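Local coordinates for protein acarbose Kinase Mak1 (Uncultured bacterium, PDB 6WB4) that probably phosphorylates the antidiabetic drug acarbose with ATP as phosphate donor, acting as a pfkB-family carbohydrate kinase of the human microbiome, at residues L27-V32 against N161-A166; H36-K41 against R115-V120; L74-A79 against V308-L313; R175-D180 against G197-F202; S250-P255 against A289-G294. One frame throughout, in Å; residues are numbered along the deposited sequence.

Interaction 1: L27-V32 against N161-A166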
# COMPACT_ATOMS: atom_id res chain seq x y z
N LEU B 27 11.50 11.69 -24.94
CA LEU B 27 10.20 11.81 -24.30
C LEU B 27 9.69 10.41 -23.96
O LEU B 27 9.70 9.52 -24.81
CB LEU B 27 9.22 12.55 -25.20
CG LEU B 27 7.78 12.65 -24.71
CD1 LEU B 27 7.67 13.37 -23.36
CD2 LEU B 27 6.95 13.37 -25.76
N VAL B 28 9.28 10.21 -22.71
CA VAL B 28 8.66 8.96 -22.29
C VAL B 28 7.15 9.18 -22.24
O VAL B 28 6.68 10.17 -21.68
CB VAL B 28 9.17 8.49 -20.91
CG1 VAL B 28 8.53 7.13 -20.55
CG2 VAL B 28 10.68 8.37 -20.92
N VAL B 29 6.39 8.26 -22.82
CA VAL B 29 4.95 8.41 -22.87
C VAL B 29 4.22 7.34 -22.07
O VAL B 29 4.22 6.17 -22.46
CB VAL B 29 4.43 8.37 -24.32
CG1 VAL B 29 2.91 8.43 -24.35
CG2 VAL B 29 4.99 9.52 -25.12
N GLY B 30 3.60 7.73 -20.96
CA GLY B 30 2.79 6.83 -20.17
C GLY B 30 3.52 5.93 -19.20
O GLY B 30 4.75 5.81 -19.24
N GLY B 31 2.75 5.31 -18.30
CA GLY B 31 3.27 4.27 -17.42
C GLY B 31 3.49 4.62 -15.96
O GLY B 31 3.72 3.74 -15.14
N VAL B 32 3.42 5.90 -15.62
CA VAL B 32 3.72 6.30 -14.26
C VAL B 32 2.62 5.89 -13.29
O VAL B 32 1.42 5.91 -13.61
CB VAL B 32 3.98 7.83 -14.15
CG1 VAL B 32 2.69 8.62 -14.19
CG2 VAL B 32 4.74 8.14 -12.87
N ASN B 161 -2.62 1.48 -23.09
CA ASN B 161 -3.47 1.11 -24.20
C ASN B 161 -3.68 2.25 -25.19
O ASN B 161 -3.74 2.03 -26.40
CB ASN B 161 -4.82 0.61 -23.68
CG ASN B 161 -5.69 0.03 -24.78
OD1 ASN B 161 -5.19 -0.48 -25.78
ND2 ASN B 161 -7.00 0.11 -24.59
N TRP B 162 -3.79 3.47 -24.67
CA TRP B 162 -3.98 4.64 -25.53
C TRP B 162 -2.66 5.06 -26.18
O TRP B 162 -2.66 5.77 -27.19
CB TRP B 162 -4.58 5.81 -24.74
CG TRP B 162 -3.83 6.14 -23.47
CD1 TRP B 162 -4.11 5.68 -22.22
CD2 TRP B 162 -2.69 7.00 -23.34
NE1 TRP B 162 -3.22 6.20 -21.32
CE2 TRP B 162 -2.34 7.01 -21.98
CE3 TRP B 162 -1.95 7.77 -24.24
CZ2 TRP B 162 -1.26 7.76 -21.49
CZ3 TRP B 162 -0.88 8.50 -23.76
CH2 TRP B 162 -0.54 8.49 -22.40
N ALA B 163 -1.55 4.61 -25.61
CA ALA B 163 -0.24 5.04 -26.08
C ALA B 163 0.09 4.49 -27.47
O ALA B 163 1.00 4.98 -28.14
CB ALA B 163 0.83 4.64 -25.08
N ARG B 164 -0.64 3.46 -27.89
CA ARG B 164 -0.47 2.94 -29.25
C ARG B 164 -0.66 4.06 -30.29
O ARG B 164 -0.01 4.06 -31.33
CB ARG B 164 -1.43 1.77 -29.52
CG ARG B 164 -2.92 2.12 -29.54
CD ARG B 164 -3.83 0.88 -29.63
NE ARG B 164 -3.71 0.00 -28.46
CZ ARG B 164 -3.09 -1.18 -28.48
NH1 ARG B 164 -2.56 -1.62 -29.60
NH2 ARG B 164 -3.01 -1.91 -27.38
N TYR B 165 -1.53 5.03 -29.98
CA TYR B 165 -1.82 6.11 -30.92
C TYR B 165 -0.74 7.19 -30.85
O TYR B 165 -0.49 7.90 -31.83
CB TYR B 165 -3.20 6.70 -30.64
CG TYR B 165 -4.30 5.67 -30.61
CD1 TYR B 165 -4.74 5.07 -31.78
CD2 TYR B 165 -4.90 5.30 -29.42
CE1 TYR B 165 -5.75 4.12 -31.76
CE2 TYR B 165 -5.91 4.35 -29.39
CZ TYR B 165 -6.32 3.77 -30.55
OH TYR B 165 -7.33 2.83 -30.51
N ALA B 166 -0.11 7.31 -29.69
CA ALA B 166 1.03 8.19 -29.53
C ALA B 166 2.21 7.67 -30.35
O ALA B 166 2.95 8.45 -30.95
CB ALA B 166 1.41 8.32 -28.07
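At the C-terminal end of an inner strand of the large sheet, Val29 and Gly30 pack against Trp162 and the first turn of helix 163-172. Val29 carries most of the contact through a single methyl. With CG1 anti to the backbone N (chi1 176°), that branch reaches across to Trp162 CZ3 at 3.8 Å and to Ala166 CB at 4.0 Å, with Ala163 CB slightly farther off. A beta-branched valine suits this place because it is at home in a strand and still offers the helix a methyl, while the two alanines, one turn apart, let the helix lie close. The indole comes in obliquely, its six-membered ring foremost, and Gly30 CA lies 4.3 Å from Trp162 CH2. The strand gives way to loop at Gly30, whose positive phi (83°) glycine adopts easily. Helix 163-172 is the crossover of a parallel beta-alpha-beta unit, carrying the chain from strand 152-157, next to strand 24-29, to strand 176-180. Trp162, with CG between backbone N and carbonyl carbon (chi1 52°), brings the end of its indole nearer the strand than its CB, and the broad ring also packs on Ile139, Pro140 and Leu144. Within the turn, Arg164 holds Asn161 side-on: NE reaches both Asn161 O (2.9 Å) and OD1, and NH2 also meets OD1. Arg164 also forms a salt bridge with Asp193 and bonds Tyr190 O, in the glycan pocket.

Interaction 2: H36-K41 against R115-V120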
# COMPACT_ATOMS: atom_id res chain seq x y z
N HIS B 36 3.20 1.25 -3.29
CA HIS B 36 3.22 1.06 -1.84
C HIS B 36 4.01 -0.23 -1.61
O HIS B 36 3.57 -1.31 -2.00
CB HIS B 36 1.80 0.96 -1.25
CG HIS B 36 0.94 2.16 -1.52
ND1 HIS B 36 0.96 3.28 -0.72
CD2 HIS B 36 0.03 2.41 -2.49
CE1 HIS B 36 0.10 4.17 -1.19
NE2 HIS B 36 -0.48 3.66 -2.26
N ILE B 37 5.20 -0.12 -1.02
CA ILE B 37 6.09 -1.27 -0.94
C ILE B 37 6.05 -1.93 0.44
O ILE B 37 6.36 -1.30 1.45
CB ILE B 37 7.55 -0.87 -1.28
CG1 ILE B 37 7.61 -0.21 -2.66
CG2 ILE B 37 8.45 -2.09 -1.25
CD1 ILE B 37 8.87 0.58 -2.91
N VAL B 38 5.68 -3.20 0.47
CA VAL B 38 5.56 -3.91 1.74
C VAL B 38 6.59 -5.03 1.86
O VAL B 38 6.61 -5.96 1.05
CB VAL B 38 4.15 -4.50 1.93
CG1 VAL B 38 3.92 -4.83 3.39
CG2 VAL B 38 3.10 -3.51 1.46
N ARG B 39 7.44 -4.94 2.88
CA ARG B 39 8.46 -5.96 3.12
C ARG B 39 7.87 -7.11 3.96
O ARG B 39 7.46 -6.90 5.10
CB ARG B 39 9.66 -5.31 3.81
CG ARG B 39 10.05 -4.00 3.11
CD ARG B 39 10.97 -3.08 3.92
NE ARG B 39 12.34 -3.57 4.04
CZ ARG B 39 13.28 -2.96 4.76
NH1 ARG B 39 13.00 -1.83 5.40
NH2 ARG B 39 14.51 -3.46 4.82
N VAL B 40 7.83 -8.31 3.38
CA VAL B 40 7.20 -9.46 4.05
C VAL B 40 8.16 -10.60 4.37
O VAL B 40 9.23 -10.71 3.76
CB VAL B 40 6.03 -10.04 3.22
CG1 VAL B 40 4.99 -8.97 2.94
CG2 VAL B 40 6.54 -10.68 1.92
N LYS B 41 7.76 -11.44 5.33
CA LYS B 41 8.57 -12.56 5.79
C LYS B 41 8.88 -13.54 4.66
O LYS B 41 10.04 -13.90 4.45
CB LYS B 41 7.87 -13.28 6.96
CG LYS B 41 8.66 -14.47 7.53
CD LYS B 41 7.76 -15.55 8.18
CE LYS B 41 7.11 -15.07 9.49
NZ LYS B 41 8.08 -14.98 10.62
N ARG B 115 -1.86 2.97 -9.18
CA ARG B 115 -1.18 2.62 -7.94
C ARG B 115 -0.99 1.12 -7.82
O ARG B 115 -1.70 0.34 -8.44
CB ARG B 115 -1.96 3.16 -6.75
CG ARG B 115 -3.40 2.68 -6.65
CD ARG B 115 -4.23 3.69 -5.87
NE ARG B 115 -4.43 4.90 -6.67
CZ ARG B 115 -4.99 6.02 -6.23
NH1 ARG B 115 -5.41 6.11 -4.97
NH2 ARG B 115 -5.11 7.05 -7.06
N SER B 116 0.01 0.72 -7.06
CA SER B 116 0.28 -0.68 -6.81
C SER B 116 0.62 -0.91 -5.35
O SER B 116 1.13 -0.01 -4.67
CB SER B 116 1.43 -1.19 -7.67
OG SER B 116 1.21 -0.97 -9.05
N VAL B 117 0.31 -2.10 -4.86
CA VAL B 117 0.95 -2.61 -3.66
C VAL B 117 1.94 -3.67 -4.12
O VAL B 117 1.59 -4.56 -4.90
CB VAL B 117 -0.05 -3.17 -2.62
CG1 VAL B 117 0.67 -4.06 -1.61
CG2 VAL B 117 -0.80 -2.02 -1.93
N ASN B 118 3.20 -3.51 -3.72
CA ASN B 118 4.27 -4.43 -4.09
C ASN B 118 4.75 -5.22 -2.89
O ASN B 118 5.21 -4.64 -1.90
CB ASN B 118 5.46 -3.71 -4.70
CG ASN B 118 5.10 -2.95 -5.96
OD1 ASN B 118 5.71 -1.92 -6.26
ND2 ASN B 118 4.11 -3.43 -6.68
N LEU B 119 4.64 -6.53 -2.96
CA LEU B 119 5.14 -7.39 -1.91
C LEU B 119 6.54 -7.88 -2.26
O LEU B 119 6.73 -8.54 -3.28
CB LEU B 119 4.20 -8.56 -1.68
CG LEU B 119 2.75 -8.13 -1.41
CD1 LEU B 119 1.86 -9.34 -1.17
CD2 LEU B 119 2.71 -7.16 -0.23
N VAL B 120 7.52 -7.50 -1.45
CA VAL B 120 8.90 -7.89 -1.69
C VAL B 120 9.50 -8.56 -0.45
O VAL B 120 9.10 -8.29 0.68
CB VAL B 120 9.77 -6.67 -2.09
CG1 VAL B 120 9.15 -5.96 -3.29
CG2 VAL B 120 9.93 -5.69 -0.93
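His36 and Ser116 open a ladder of five backbone hydrogen bonds between two parallel strands of the smaller, four-stranded sheet. His36 N donates to Ser116 O at 2.8 Å, and His36 O then accepts from Asn118 N at 2.8 Å. Val38 repeats the pattern, its N giving to Asn118 O at 2.8 Å (176°, nearly straight) and its O taking Val120 N at 3.1 Å. The last rung is Val40 N to Val120 O, 3.0 Å. Ile37 turns its backbone to Val57, while Val117 and Leu119 bond outward to Leu129 and Met127. Beta-branched Ile37, Val38, Val117 and Val120 suit so extended a backbone. His36, Val38, Val117 and Leu119 share one face, where Leu119 CD2 lies beside Val38 CB at 3.7 Å and Val38 CG2, beside its backbone N, meets Val117 CG1 at 4.0 Å. This face meets the second subunit: the His36 ring approaches His36 of that subunit, and Val117 packs on its Val117. His36 ND1 has a weak bond to Thr58 OG1. The other face bears Ile37, Asn118 and Val120, the Asn118 side chain about 4 Å from a bound acarviosine unit at the nearest atoms. The sheet probably corresponds to the lid seen in ribokinase-like enzymes. With the backbone groups of this ladder paired, it can offer a mainly hydrophobic face, His36 included, to the second subunit and a face with Asn118 to the sugar.

Interaction 3: L74-A79 against V308-L313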
# COMPACT_ATOMS: atom_id res chain seq x y z
N LEU B 74 22.18 10.38 -17.10
CA LEU B 74 23.27 10.41 -18.07
C LEU B 74 23.46 11.80 -18.68
O LEU B 74 24.13 11.97 -19.70
CB LEU B 74 23.00 9.38 -19.17
CG LEU B 74 23.21 7.94 -18.71
CD1 LEU B 74 22.65 6.95 -19.71
CD2 LEU B 74 24.69 7.69 -18.52
N GLY B 75 22.86 12.81 -18.06
CA GLY B 75 23.01 14.18 -18.51
C GLY B 75 22.33 14.48 -19.82
O GLY B 75 22.67 15.44 -20.51
N ARG B 76 21.34 13.66 -20.17
CA ARG B 76 20.49 13.95 -21.31
C ARG B 76 19.14 14.46 -20.83
O ARG B 76 18.73 14.18 -19.71
CB ARG B 76 20.29 12.72 -22.19
CG ARG B 76 21.34 12.52 -23.25
CD ARG B 76 22.70 12.05 -22.73
NE ARG B 76 23.48 11.54 -23.86
CZ ARG B 76 24.66 10.94 -23.78
NH1 ARG B 76 25.25 10.76 -22.61
NH2 ARG B 76 25.26 10.52 -24.89
N ALA B 77 18.44 15.21 -21.67
CA ALA B 77 17.17 15.79 -21.29
C ALA B 77 16.01 14.83 -21.56
O ALA B 77 15.66 14.59 -22.71
CB ALA B 77 16.95 17.12 -22.03
N SER B 78 15.43 14.29 -20.50
CA SER B 78 14.25 13.43 -20.65
C SER B 78 13.01 14.21 -20.25
O SER B 78 13.11 15.27 -19.63
CB SER B 78 14.37 12.17 -19.80
OG SER B 78 14.41 12.48 -18.42
N ALA B 79 11.84 13.69 -20.62
CA ALA B 79 10.57 14.30 -20.25
C ALA B 79 9.48 13.24 -20.20
O ALA B 79 9.60 12.19 -20.82
CB ALA B 79 10.19 15.41 -21.22
N VAL B 308 23.51 4.76 -13.43
CA VAL B 308 24.89 5.07 -13.80
C VAL B 308 24.96 6.45 -14.47
O VAL B 308 24.07 6.82 -15.23
CB VAL B 308 25.46 3.99 -14.74
CG1 VAL B 308 24.78 4.05 -16.13
CG2 VAL B 308 26.96 4.14 -14.88
N ASP B 309 25.99 7.23 -14.14
CA ASP B 309 26.19 8.53 -14.77
C ASP B 309 27.17 8.41 -15.93
O ASP B 309 27.68 7.32 -16.18
CB ASP B 309 26.66 9.58 -13.74
CG ASP B 309 28.01 9.25 -13.10
OD1 ASP B 309 28.76 8.39 -13.60
OD2 ASP B 309 28.33 9.90 -12.07
N VAL B 310 27.43 9.52 -16.63
CA VAL B 310 28.31 9.51 -17.81
C VAL B 310 29.73 9.03 -17.52
O VAL B 310 30.25 8.15 -18.20
CB VAL B 310 28.43 10.92 -18.45
CG1 VAL B 310 29.57 10.95 -19.45
CG2 VAL B 310 27.13 11.31 -19.11
N GLU B 311 30.36 9.63 -16.52
CA GLU B 311 31.73 9.31 -16.15
C GLU B 311 31.91 7.81 -15.93
O GLU B 311 32.89 7.22 -16.37
CB GLU B 311 32.11 10.09 -14.89
CG GLU B 311 33.56 10.01 -14.46
CD GLU B 311 33.79 10.64 -13.10
OE1 GLU B 311 32.86 10.58 -12.26
OE2 GLU B 311 34.88 11.20 -12.86
N THR B 312 30.93 7.20 -15.26
CA THR B 312 31.03 5.78 -14.91
C THR B 312 30.70 4.85 -16.09
O THR B 312 31.33 3.80 -16.25
CB THR B 312 30.12 5.46 -13.71
OG1 THR B 312 30.43 6.35 -12.63
CG2 THR B 312 30.32 4.02 -13.27
N LEU B 313 29.72 5.23 -16.90
CA LEU B 313 29.38 4.45 -18.09
C LEU B 313 30.60 4.31 -18.97
O LEU B 313 31.02 3.19 -19.27
CB LEU B 313 28.26 5.10 -18.90
CG LEU B 313 27.81 4.35 -20.16
CD1 LEU B 313 27.38 2.93 -19.84
CD2 LEU B 313 26.69 5.10 -20.86
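Asp309 OD1 is gripped twice by Thr312, from opposite faces of the carboxylate plane: Thr312 N lies 3.0 Å from Asp309 OD1 and Thr312 OG1 2.8 Å from it. The bond from Thr312 N is a capping bond, with Asp309 at the N-cap position of helix 310-318, and aspartate suits the site because its short side chain can turn back onto an amide of the first turn that has no carbonyl ahead of it. The threonine hydroxyl adds a second donor to the same oxygen. The backbone around this cap receives Leu74. Its CG stands anti to the carbonyl carbon (chi1 -73°), and the CD2 branch ends over the approach to the helix, 3.5 Å from Val308 O and 3.7 Å from Asp309 C. The same methyl reaches Leu313 CD2 at 4.0 Å, with Val308 and Val310 methyls farther out, so one leucine branch fills the angle between the incoming loop and the first turn. Arg76 bends at chi2 (73°) and brings its guanidinium back beside the Leu74 carbonyl; NH1 makes a weak in-plane bond to Leu74 O at 3.3 Å, and Val310 CG2 sits at the guanidinium edge, 4.0 Å from Arg76 NH1. The stronger partner of Arg76 is Asp279, in a salt bridge through NH2. Gly75, whose positive phi glycine bears readily, is the C-prime residue of a Schellman motif, with Arg76 N turned to Val71 O and Gly75 N to His72 O. The Schellman end of helix 65-73 thus packs against the N-capped start of helix 310-318.

Interaction 4: R175-D180 against G197-F202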
# COMPACT_ATOMS: atom_id res chain seq x y z
N ARG B 175 9.85 10.99 -35.78
CA ARG B 175 10.71 10.75 -34.62
C ARG B 175 11.08 9.27 -34.57
O ARG B 175 10.29 8.42 -34.99
CB ARG B 175 10.02 11.16 -33.32
CG ARG B 175 9.48 12.57 -33.31
CD ARG B 175 10.59 13.56 -33.63
NE ARG B 175 10.16 14.95 -33.47
CZ ARG B 175 10.94 16.00 -33.69
NH1 ARG B 175 12.19 15.82 -34.09
NH2 ARG B 175 10.46 17.22 -33.51
N SER B 176 12.28 8.97 -34.08
CA SER B 176 12.63 7.58 -33.81
C SER B 176 11.88 7.17 -32.54
O SER B 176 11.66 7.98 -31.63
CB SER B 176 14.13 7.38 -33.64
OG SER B 176 14.61 8.13 -32.53
N THR B 177 11.47 5.91 -32.50
CA THR B 177 10.62 5.43 -31.44
C THR B 177 11.19 4.18 -30.81
O THR B 177 11.94 3.44 -31.45
CB THR B 177 9.19 5.18 -31.97
OG1 THR B 177 9.26 4.34 -33.14
CG2 THR B 177 8.54 6.50 -32.37
N SER B 178 10.85 3.96 -29.55
CA SER B 178 11.20 2.71 -28.87
C SER B 178 10.04 2.28 -27.99
O SER B 178 9.12 3.07 -27.73
CB SER B 178 12.49 2.88 -28.05
OG SER B 178 12.33 3.85 -27.03
N THR B 179 10.06 1.03 -27.55
CA THR B 179 9.07 0.53 -26.61
C THR B 179 9.60 -0.71 -25.89
O THR B 179 10.46 -1.42 -26.40
CB THR B 179 7.73 0.17 -27.30
OG1 THR B 179 6.75 -0.15 -26.30
CG2 THR B 179 7.89 -1.03 -28.23
N ASP B 180 9.06 -0.97 -24.70
CA ASP B 180 9.49 -2.12 -23.93
C ASP B 180 8.30 -3.05 -23.72
O ASP B 180 7.41 -2.77 -22.92
CB ASP B 180 10.08 -1.69 -22.59
CG ASP B 180 10.76 -2.82 -21.84
OD1 ASP B 180 10.55 -4.00 -22.20
OD2 ASP B 180 11.48 -2.53 -20.87
N GLY B 197 5.27 -1.47 -34.42
CA GLY B 197 5.17 -0.04 -34.66
C GLY B 197 6.36 0.80 -34.22
O GLY B 197 6.42 1.99 -34.53
N ALA B 198 7.31 0.20 -33.52
CA ALA B 198 8.44 0.97 -33.01
C ALA B 198 9.74 0.64 -33.74
O ALA B 198 9.92 -0.47 -34.23
CB ALA B 198 8.61 0.76 -31.51
N ASP B 199 10.64 1.62 -33.78
CA ASP B 199 11.92 1.46 -34.45
C ASP B 199 12.85 0.56 -33.62
O ASP B 199 13.55 -0.29 -34.17
CB ASP B 199 12.57 2.83 -34.70
CG ASP B 199 11.71 3.73 -35.59
OD1 ASP B 199 11.34 3.29 -36.70
OD2 ASP B 199 11.39 4.86 -35.18
N TYR B 200 12.88 0.78 -32.31
CA TYR B 200 13.72 -0.02 -31.44
C TYR B 200 12.84 -0.78 -30.46
O TYR B 200 12.19 -0.17 -29.61
CB TYR B 200 14.74 0.84 -30.69
CG TYR B 200 15.28 2.01 -31.49
CD1 TYR B 200 15.70 1.86 -32.80
CD2 TYR B 200 15.35 3.28 -30.93
CE1 TYR B 200 16.18 2.93 -33.53
CE2 TYR B 200 15.83 4.36 -31.65
CZ TYR B 200 16.24 4.18 -32.96
OH TYR B 200 16.71 5.24 -33.69
N VAL B 201 12.82 -2.10 -30.57
CA VAL B 201 11.94 -2.91 -29.74
C VAL B 201 12.72 -3.64 -28.65
O VAL B 201 13.73 -4.28 -28.93
CB VAL B 201 11.16 -3.95 -30.59
CG1 VAL B 201 10.29 -4.86 -29.70
CG2 VAL B 201 10.33 -3.25 -31.67
N PHE B 202 12.25 -3.52 -27.42
CA PHE B 202 12.83 -4.23 -26.29
C PHE B 202 11.79 -5.20 -25.74
O PHE B 202 10.61 -4.86 -25.64
CB PHE B 202 13.30 -3.28 -25.18
CG PHE B 202 14.35 -2.29 -25.63
CD1 PHE B 202 13.98 -1.09 -26.24
CD2 PHE B 202 15.70 -2.55 -25.45
CE1 PHE B 202 14.95 -0.18 -26.65
CE2 PHE B 202 16.67 -1.64 -25.86
CZ PHE B 202 16.30 -0.46 -26.46
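Thr177 and Asp199 meet obliquely just before the two parallel strands pair. Asp199 OD2 accepts Thr177 N at 2.9 Å through its anti lone pair, and Thr177 OG1 makes a weak bond to the same oxygen. OG1 also takes Asp199 N at 3.1 Å; lying between the backbone N and carbonyl carbon of Thr177 (chi1 52°), it is placed to meet both the amide and the carboxylate of Asp199. The other carboxylate oxygen is held by Arg223. Tyr200 lies aslant across the neighbouring strand, its OH 3.4 Å from Ser176 CB. Phe202 instead turns its edge to the Thr179 carbonyl, whose O lies in the ring plane, 3.5 Å from Phe202 CD1. Along the strands the ladder runs on, Tyr200 N to Thr177 O (2.9 Å), Thr179 N to Tyr200 O and Phe202 N to Thr179 O. Asp180 ends the strand with its side chain about 4 Å, at the nearest atoms, from a bound calcium ion. With helix 192-195 the strands form a beta-alpha-beta unit; helix 265-280 lies on the Tyr200 and Phe202 face, its Tyr277 and Phe273 meeting these rings edge-to-face, Thr177 touches helix 163-172 on the other, and strands 152-157 and 226-230 continue the sheet.

Interaction 5: S250-P255 against A289-G294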
# COMPACT_ATOMS: atom_id res chain seq x y z
N SER B 250 27.04 -10.61 -23.05
CA SER B 250 27.21 -11.19 -21.73
C SER B 250 26.92 -10.17 -20.65
O SER B 250 27.21 -8.98 -20.82
CB SER B 250 28.63 -11.75 -21.58
OG SER B 250 28.98 -12.55 -22.69
N PRO B 251 26.34 -10.62 -19.53
CA PRO B 251 26.09 -9.69 -18.43
C PRO B 251 27.41 -9.18 -17.87
O PRO B 251 28.45 -9.81 -18.06
CB PRO B 251 25.34 -10.55 -17.40
CG PRO B 251 25.71 -11.95 -17.72
CD PRO B 251 25.96 -12.00 -19.20
N ILE B 252 27.37 -8.05 -17.18
CA ILE B 252 28.60 -7.36 -16.80
C ILE B 252 28.75 -7.29 -15.28
O ILE B 252 27.79 -7.01 -14.57
CB ILE B 252 28.63 -5.94 -17.42
CG1 ILE B 252 29.05 -6.03 -18.89
CG2 ILE B 252 29.56 -5.03 -16.67
CD1 ILE B 252 29.21 -4.69 -19.56
N SER B 253 29.96 -7.56 -14.79
CA SER B 253 30.23 -7.54 -13.36
C SER B 253 31.03 -6.30 -12.93
O SER B 253 32.12 -6.06 -13.42
CB SER B 253 30.99 -8.80 -12.97
OG SER B 253 31.49 -8.73 -11.64
N ILE B 254 30.48 -5.53 -11.99
CA ILE B 254 31.11 -4.30 -11.51
C ILE B 254 31.71 -4.45 -10.11
O ILE B 254 30.99 -4.60 -9.11
CB ILE B 254 30.08 -3.14 -11.48
CG1 ILE B 254 29.37 -3.00 -12.83
CG2 ILE B 254 30.74 -1.82 -11.07
CD1 ILE B 254 28.24 -2.00 -12.82
N PRO B 255 33.06 -4.40 -10.02
CA PRO B 255 33.76 -4.56 -8.75
C PRO B 255 33.30 -3.56 -7.69
O PRO B 255 33.20 -2.37 -7.97
CB PRO B 255 35.23 -4.35 -9.13
CG PRO B 255 35.29 -4.77 -10.58
CD PRO B 255 33.99 -4.32 -11.17
N ALA B 289 26.49 -0.57 -23.71
CA ALA B 289 26.11 0.52 -22.82
C ALA B 289 24.90 0.07 -22.01
O ALA B 289 24.86 0.24 -20.79
CB ALA B 289 25.81 1.80 -23.59
N GLY B 290 23.94 -0.53 -22.70
CA GLY B 290 22.73 -1.07 -22.09
C GLY B 290 23.06 -2.06 -20.99
O GLY B 290 22.46 -2.01 -19.92
N ALA B 291 24.00 -2.96 -21.26
CA ALA B 291 24.42 -3.95 -20.25
C ALA B 291 25.02 -3.29 -19.00
O ALA B 291 24.74 -3.74 -17.88
CB ALA B 291 25.40 -4.93 -20.85
N VAL B 292 25.83 -2.24 -19.19
CA VAL B 292 26.44 -1.52 -18.07
C VAL B 292 25.35 -0.88 -17.21
O VAL B 292 25.35 -1.01 -15.98
CB VAL B 292 27.46 -0.43 -18.53
CG1 VAL B 292 27.90 0.43 -17.35
CG2 VAL B 292 28.67 -1.07 -19.22
N GLY B 293 24.42 -0.19 -17.88
CA GLY B 293 23.26 0.36 -17.20
C GLY B 293 22.55 -0.73 -16.40
O GLY B 293 22.25 -0.53 -15.23
N GLY B 294 22.31 -1.87 -17.04
CA GLY B 294 21.69 -3.01 -16.38
C GLY B 294 22.45 -3.50 -15.16
O GLY B 294 21.85 -3.75 -14.10
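Ile252 lays the end of its side chain over the flank of helix 283-298, where CD1 touches Val292 CG2 at 3.7 Å and Ala291 CB at 4.0 Å. The side chain gets there by extension: CG1 stands anti to the carbonyl carbon (chi1 -79°) and CD1 continues outward (chi2 -175°), so the terminal methyl lands between two consecutive residues of the helix. Isoleucine is well matched to this, being long enough to span from a loop to the helix and wholly apolar. Ala291 contributes only its CB, which lets the loop come close, while Val292, with CG1 anti to its own N (chi1 172°), offers CG2 to the loop. The contact contains no hydrogen bond. Two looser touches extend it, Ser250 O lying 4.4 Å from Ala291 CB and Ile254 CD1 at the same distance from Val292 O. Ile254 points the same way as Ile252, the serine between them facing outward, an alternation that gives the extended loop one greasy side. Helical bonds, such as Gly293 N to Ala289 O at 3.0 Å, take up the polar backbone of the helix. Both segments border the nucleotide, which touches Pro251 and Gly294; Gly294, with no side chain, probably lets ATP come close to the helix. The loop follows strand 247-249, the last strand of the large sheet, and leads toward helix 265-280; Ile252 and Ile254 continue onto Ala295, Ile254 also meets Trp296, and helix 310-318 completes the cluster with Leu316 against both Ile254 and Val292.

Interactions 1, 3 and 4 reach the large central sheet, and interaction 2 lies in the separate smaller sheet that meets the second subunit. Strands 24-29 and 78-84 are neighbours, so interactions 1 and 3 touch, Val28 N lying 2.8 Å from Ala79 O in a probable hydrogen bond. Interactions 3 and 5 meet where helices 310-318 and 283-298 pack, with Leu313 CD1 3.6 Å from Val292 CG1. The sites for acarbose and ATP lie among these contacts: interaction 2 borders the sugar, interaction 5 the nucleotide, and interaction 4 puts the Asp180 side chain about 4 Å from calcium and about 5 Å from ATP, nearest atoms. Interactions 2 and 4, 31 Å apart between centres, sit on opposite sides of the chain's centre.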